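Local coordinates for protein UDP-N-acetylglucosamine 4-epimerase (Bacillus cereus, PDB 3M2P) that probably interconverts UDP-N-acetylglucosamine and its galacto epimer, as an epimerase of the NAD(P)-dependent epimerase/dehydratase family, at residues Leu56-His68 and Leu92-Tyr106. Sequence-based numbering, arbitrary orientation.
Sequences LINQLNDVDAVVH and LYDACYENNISNIVY
Strands 65-68 and 103-106 run parallel, their axes approaching to 4.6 Å and 7° apart, paired through V66 N to N103 O, V105 N to V66 O and H68 N to V105 O. Helix 92-98 returns antiparallel to strand 65-68 across the sheet face carrying V66 and H68. Strand 65-68, helix 83-98 and strand 103-109 form a beta-alpha-beta crossover of the Rossmann-type domain. L92 lays CD2 over one face of the H68 imidazole, its CG swung opposite the backbone N (chi1 -170°), a CH-pi contact 3.6 Å from the ring centroid. Y106 lies alongside H68, their ring planes inclined at 44°; H68 itself is fixed at both nitrogens, ND1 by T8, NE2 by T89. Further along the helix, V66 CG2, at 3.6 Å, and L60 CD1 meet C96 SG from the same side. A95 CB meets L56 CB at 3.6 Å, bringing helix 53-59 against helix 83-98. Near the C-terminal ends of both helices, N99 ND2 donates at 2.8 Å to a lone pair of I57 O, within its carbonyl plane, and to A95 O one turn back, from above the carbonyl plane, opposite N99 N. After a Schellman motif at N100, I101 points toward the 60-63 turn, packing CD1 against L60 CB.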
# COMPACT_ATOMS: atom_id res chain seq x y z
N LEU A 56 -10.87 22.83 2.19
CA LEU A 56 -11.45 21.92 3.18
C LEU A 56 -11.38 22.57 4.56
O LEU A 56 -12.33 22.45 5.36
CB LEU A 56 -10.74 20.56 3.17
CG LEU A 56 -10.92 19.76 1.88
CD1 LEU A 56 -9.84 18.71 1.73
CD2 LEU A 56 -12.33 19.16 1.81
N ILE A 57 -10.27 23.25 4.83
CA ILE A 57 -10.11 23.98 6.07
C ILE A 57 -11.41 24.69 6.38
O ILE A 57 -11.90 24.62 7.50
CB ILE A 57 -8.94 24.98 5.99
CG1 ILE A 57 -7.62 24.27 6.24
CG2 ILE A 57 -9.12 26.10 6.99
CD1 ILE A 57 -6.43 25.14 6.05
N ASN A 58 -12.00 25.33 5.38
CA ASN A 58 -13.24 26.06 5.58
C ASN A 58 -14.50 25.19 5.53
O ASN A 58 -15.47 25.47 6.23
CB ASN A 58 -13.33 27.23 4.61
CG ASN A 58 -12.27 28.28 4.87
OD1 ASN A 58 -11.68 28.84 3.95
ND2 ASN A 58 -12.01 28.54 6.15
N GLN A 59 -14.49 24.13 4.72
CA GLN A 59 -15.65 23.25 4.65
C GLN A 59 -15.77 22.39 5.91
O GLN A 59 -16.77 21.71 6.12
CB GLN A 59 -15.59 22.37 3.40
CG GLN A 59 -15.36 23.14 2.11
CD GLN A 59 -16.43 24.17 1.84
OE1 GLN A 59 -17.62 23.87 1.85
NE2 GLN A 59 -16.01 25.40 1.60
N LEU A 60 -14.75 22.42 6.76
CA LEU A 60 -14.76 21.63 7.99
C LEU A 60 -14.74 22.47 9.28
O LEU A 60 -14.60 21.92 10.37
CB LEU A 60 -13.58 20.66 8.00
CG LEU A 60 -13.58 19.52 6.99
CD1 LEU A 60 -12.45 18.56 7.31
CD2 LEU A 60 -14.91 18.82 6.99
N ASN A 61 -14.90 23.79 9.17
CA ASN A 61 -14.70 24.63 10.36
C ASN A 61 -15.75 24.51 11.47
O ASN A 61 -15.57 25.09 12.55
CB ASN A 61 -14.45 26.11 10.02
CG ASN A 61 -15.72 26.84 9.60
OD1 ASN A 61 -16.84 26.46 9.94
ND2 ASN A 61 -15.53 27.93 8.84
N ASP A 62 -16.83 23.78 11.22
CA ASP A 62 -17.83 23.61 12.26
C ASP A 62 -18.19 22.14 12.43
O ASP A 62 -19.27 21.80 12.93
CB ASP A 62 -19.07 24.46 11.99
CG ASP A 62 -19.79 24.06 10.72
OD1 ASP A 62 -19.27 23.21 9.98
OD2 ASP A 62 -20.89 24.61 10.47
N VAL A 63 -17.26 21.28 12.03
CA VAL A 63 -17.48 19.84 11.98
C VAL A 63 -16.82 19.14 13.16
O VAL A 63 -15.72 19.51 13.56
CB VAL A 63 -16.97 19.26 10.64
CG1 VAL A 63 -16.68 17.79 10.76
CG2 VAL A 63 -17.96 19.52 9.54
N ASP A 64 -17.49 18.13 13.71
CA ASP A 64 -16.99 17.42 14.88
C ASP A 64 -16.26 16.12 14.54
O ASP A 64 -15.31 15.74 15.23
CB ASP A 64 -18.16 17.09 15.81
CG ASP A 64 -18.87 18.32 16.31
OD1 ASP A 64 -18.24 19.11 17.06
OD2 ASP A 64 -20.06 18.50 15.95
N ALA A 65 -16.72 15.44 13.51
CA ALA A 65 -16.08 14.21 13.07
C ALA A 65 -16.10 14.17 11.55
O ALA A 65 -16.85 14.92 10.93
CB ALA A 65 -16.80 13.00 13.64
N VAL A 66 -15.28 13.30 10.97
CA VAL A 66 -15.24 13.12 9.52
C VAL A 66 -15.27 11.64 9.15
O VAL A 66 -14.50 10.85 9.70
CB VAL A 66 -13.98 13.79 8.90
CG1 VAL A 66 -13.85 13.48 7.42
CG2 VAL A 66 -14.01 15.29 9.12
N VAL A 67 -16.16 11.26 8.25
CA VAL A 67 -16.11 9.94 7.61
C VAL A 67 -15.52 10.13 6.21
O VAL A 67 -16.07 10.87 5.39
CB VAL A 67 -17.52 9.28 7.50
CG1 VAL A 67 -17.41 7.84 6.97
CG2 VAL A 67 -18.23 9.29 8.85
N HIS A 68 -14.39 9.48 5.93
CA HIS A 68 -13.71 9.66 4.65
C HIS A 68 -14.01 8.51 3.69
O HIS A 68 -13.34 7.47 3.72
CB HIS A 68 -12.21 9.80 4.89
CG HIS A 68 -11.42 10.02 3.64
ND1 HIS A 68 -11.93 10.66 2.53
CD2 HIS A 68 -10.13 9.71 3.33
CE1 HIS A 68 -11.01 10.72 1.59
NE2 HIS A 68 -9.91 10.16 2.05
N LEU A 92 -7.30 16.30 3.48
CA LEU A 92 -8.36 16.13 4.46
C LEU A 92 -7.82 16.05 5.88
O LEU A 92 -8.32 16.72 6.77
CB LEU A 92 -9.17 14.88 4.13
CG LEU A 92 -10.45 14.69 4.90
CD1 LEU A 92 -11.48 15.72 4.47
CD2 LEU A 92 -10.94 13.27 4.68
N TYR A 93 -6.79 15.23 6.09
CA TYR A 93 -6.22 15.10 7.43
C TYR A 93 -5.53 16.39 7.87
O TYR A 93 -5.63 16.78 9.04
CB TYR A 93 -5.31 13.88 7.54
CG TYR A 93 -6.01 12.56 7.23
CD1 TYR A 93 -7.40 12.48 7.19
CD2 TYR A 93 -5.29 11.40 7.01
CE1 TYR A 93 -8.04 11.28 6.91
CE2 TYR A 93 -5.92 10.21 6.72
CZ TYR A 93 -7.29 10.15 6.67
OH TYR A 93 -7.92 8.96 6.40
N ASP A 94 -4.86 17.07 6.93
CA ASP A 94 -4.28 18.39 7.18
C ASP A 94 -5.36 19.37 7.64
O ASP A 94 -5.18 20.15 8.57
CB ASP A 94 -3.63 18.95 5.92
CG ASP A 94 -2.16 18.58 5.79
OD1 ASP A 94 -1.57 18.06 6.75
OD2 ASP A 94 -1.58 18.83 4.71
N ALA A 95 -6.49 19.32 6.94
CA ALA A 95 -7.60 20.22 7.18
C ALA A 95 -8.23 19.88 8.52
O ALA A 95 -8.60 20.76 9.29
CB ALA A 95 -8.63 20.08 6.06
N CYS A 96 -8.37 18.58 8.76
CA CYS A 96 -8.91 18.09 10.02
C CYS A 96 -8.10 18.62 11.19
O CYS A 96 -8.65 19.15 12.14
CB CYS A 96 -8.96 16.57 10.02
SG CYS A 96 -10.46 15.96 9.21
N TYR A 97 -6.78 18.47 11.10
CA TYR A 97 -5.85 18.99 12.09
C TYR A 97 -6.01 20.49 12.35
O TYR A 97 -6.09 20.92 13.51
CB TYR A 97 -4.42 18.68 11.66
CG TYR A 97 -3.36 19.14 12.64
CD1 TYR A 97 -3.01 18.34 13.74
CD2 TYR A 97 -2.70 20.35 12.46
CE1 TYR A 97 -2.03 18.75 14.64
CE2 TYR A 97 -1.72 20.77 13.36
CZ TYR A 97 -1.39 19.96 14.44
OH TYR A 97 -0.43 20.37 15.34
N GLU A 98 -6.07 21.30 11.30
CA GLU A 98 -6.29 22.72 11.49
C GLU A 98 -7.53 22.98 12.32
O GLU A 98 -7.49 23.75 13.28
CB GLU A 98 -6.40 23.46 10.16
CG GLU A 98 -5.10 24.02 9.68
CD GLU A 98 -4.53 25.07 10.64
OE1 GLU A 98 -5.31 25.89 11.19
OE2 GLU A 98 -3.29 25.07 10.84
N ASN A 99 -8.63 22.34 11.96
CA ASN A 99 -9.90 22.56 12.64
C ASN A 99 -9.99 21.81 13.96
O ASN A 99 -11.01 21.84 14.66
CB ASN A 99 -11.06 22.20 11.72
CG ASN A 99 -11.25 23.19 10.60
OD1 ASN A 99 -11.69 24.32 10.84
ND2 ASN A 99 -10.92 22.79 9.37
N ASN A 100 -8.90 21.13 14.29
CA ASN A 100 -8.80 20.29 15.47
C ASN A 100 -9.80 19.12 15.54
O ASN A 100 -10.31 18.79 16.61
CB ASN A 100 -8.84 21.13 16.75
CG ASN A 100 -7.76 20.73 17.73
OD1 ASN A 100 -6.58 21.07 17.55
ND2 ASN A 100 -8.14 19.99 18.78
N ILE A 101 -10.08 18.51 14.39
CA ILE A 101 -10.87 17.29 14.32
C ILE A 101 -9.96 16.08 14.46
O ILE A 101 -8.89 16.02 13.85
CB ILE A 101 -11.62 17.13 12.99
CG1 ILE A 101 -12.78 18.11 12.85
CG2 ILE A 101 -12.14 15.73 12.87
CD1 ILE A 101 -12.50 19.23 11.90
N SER A 102 -10.36 15.10 15.25
CA SER A 102 -9.54 13.90 15.33
C SER A 102 -10.35 12.62 15.17
O SER A 102 -9.81 11.62 14.75
CB SER A 102 -8.69 13.91 16.61
OG SER A 102 -9.30 14.71 17.61
N ASN A 103 -11.65 12.69 15.47
CA ASN A 103 -12.54 11.54 15.28
C ASN A 103 -12.89 11.30 13.81
O ASN A 103 -13.89 11.81 13.30
CB ASN A 103 -13.82 11.69 16.09
CG ASN A 103 -14.55 10.37 16.26
OD1 ASN A 103 -15.71 10.32 16.70
ND2 ASN A 103 -13.87 9.29 15.91
N ILE A 104 -12.06 10.51 13.14
CA ILE A 104 -12.16 10.30 11.70
C ILE A 104 -12.29 8.82 11.38
O ILE A 104 -11.65 7.99 12.01
CB ILE A 104 -10.90 10.83 11.01
CG1 ILE A 104 -10.75 12.32 11.26
CG2 ILE A 104 -10.92 10.53 9.52
CD1 ILE A 104 -9.32 12.78 11.17
N VAL A 105 -13.11 8.48 10.39
CA VAL A 105 -13.22 7.11 9.89
C VAL A 105 -12.78 7.04 8.42
O VAL A 105 -13.26 7.80 7.60
CB VAL A 105 -14.66 6.62 9.94
CG1 VAL A 105 -14.81 5.36 9.10
CG2 VAL A 105 -15.10 6.41 11.38
N TYR A 106 -11.89 6.12 8.10
CA TYR A 106 -11.47 5.94 6.71
C TYR A 106 -12.00 4.64 6.16
O TYR A 106 -11.98 3.63 6.85
CB TYR A 106 -9.94 5.93 6.58
CG TYR A 106 -9.48 5.67 5.16
CD1 TYR A 106 -9.73 6.61 4.16
CD2 TYR A 106 -8.83 4.50 4.82
CE1 TYR A 106 -9.33 6.40 2.87
CE2 TYR A 106 -8.42 4.28 3.52
CZ TYR A 106 -8.67 5.23 2.55
OH TYR A 106 -8.28 5.03 1.24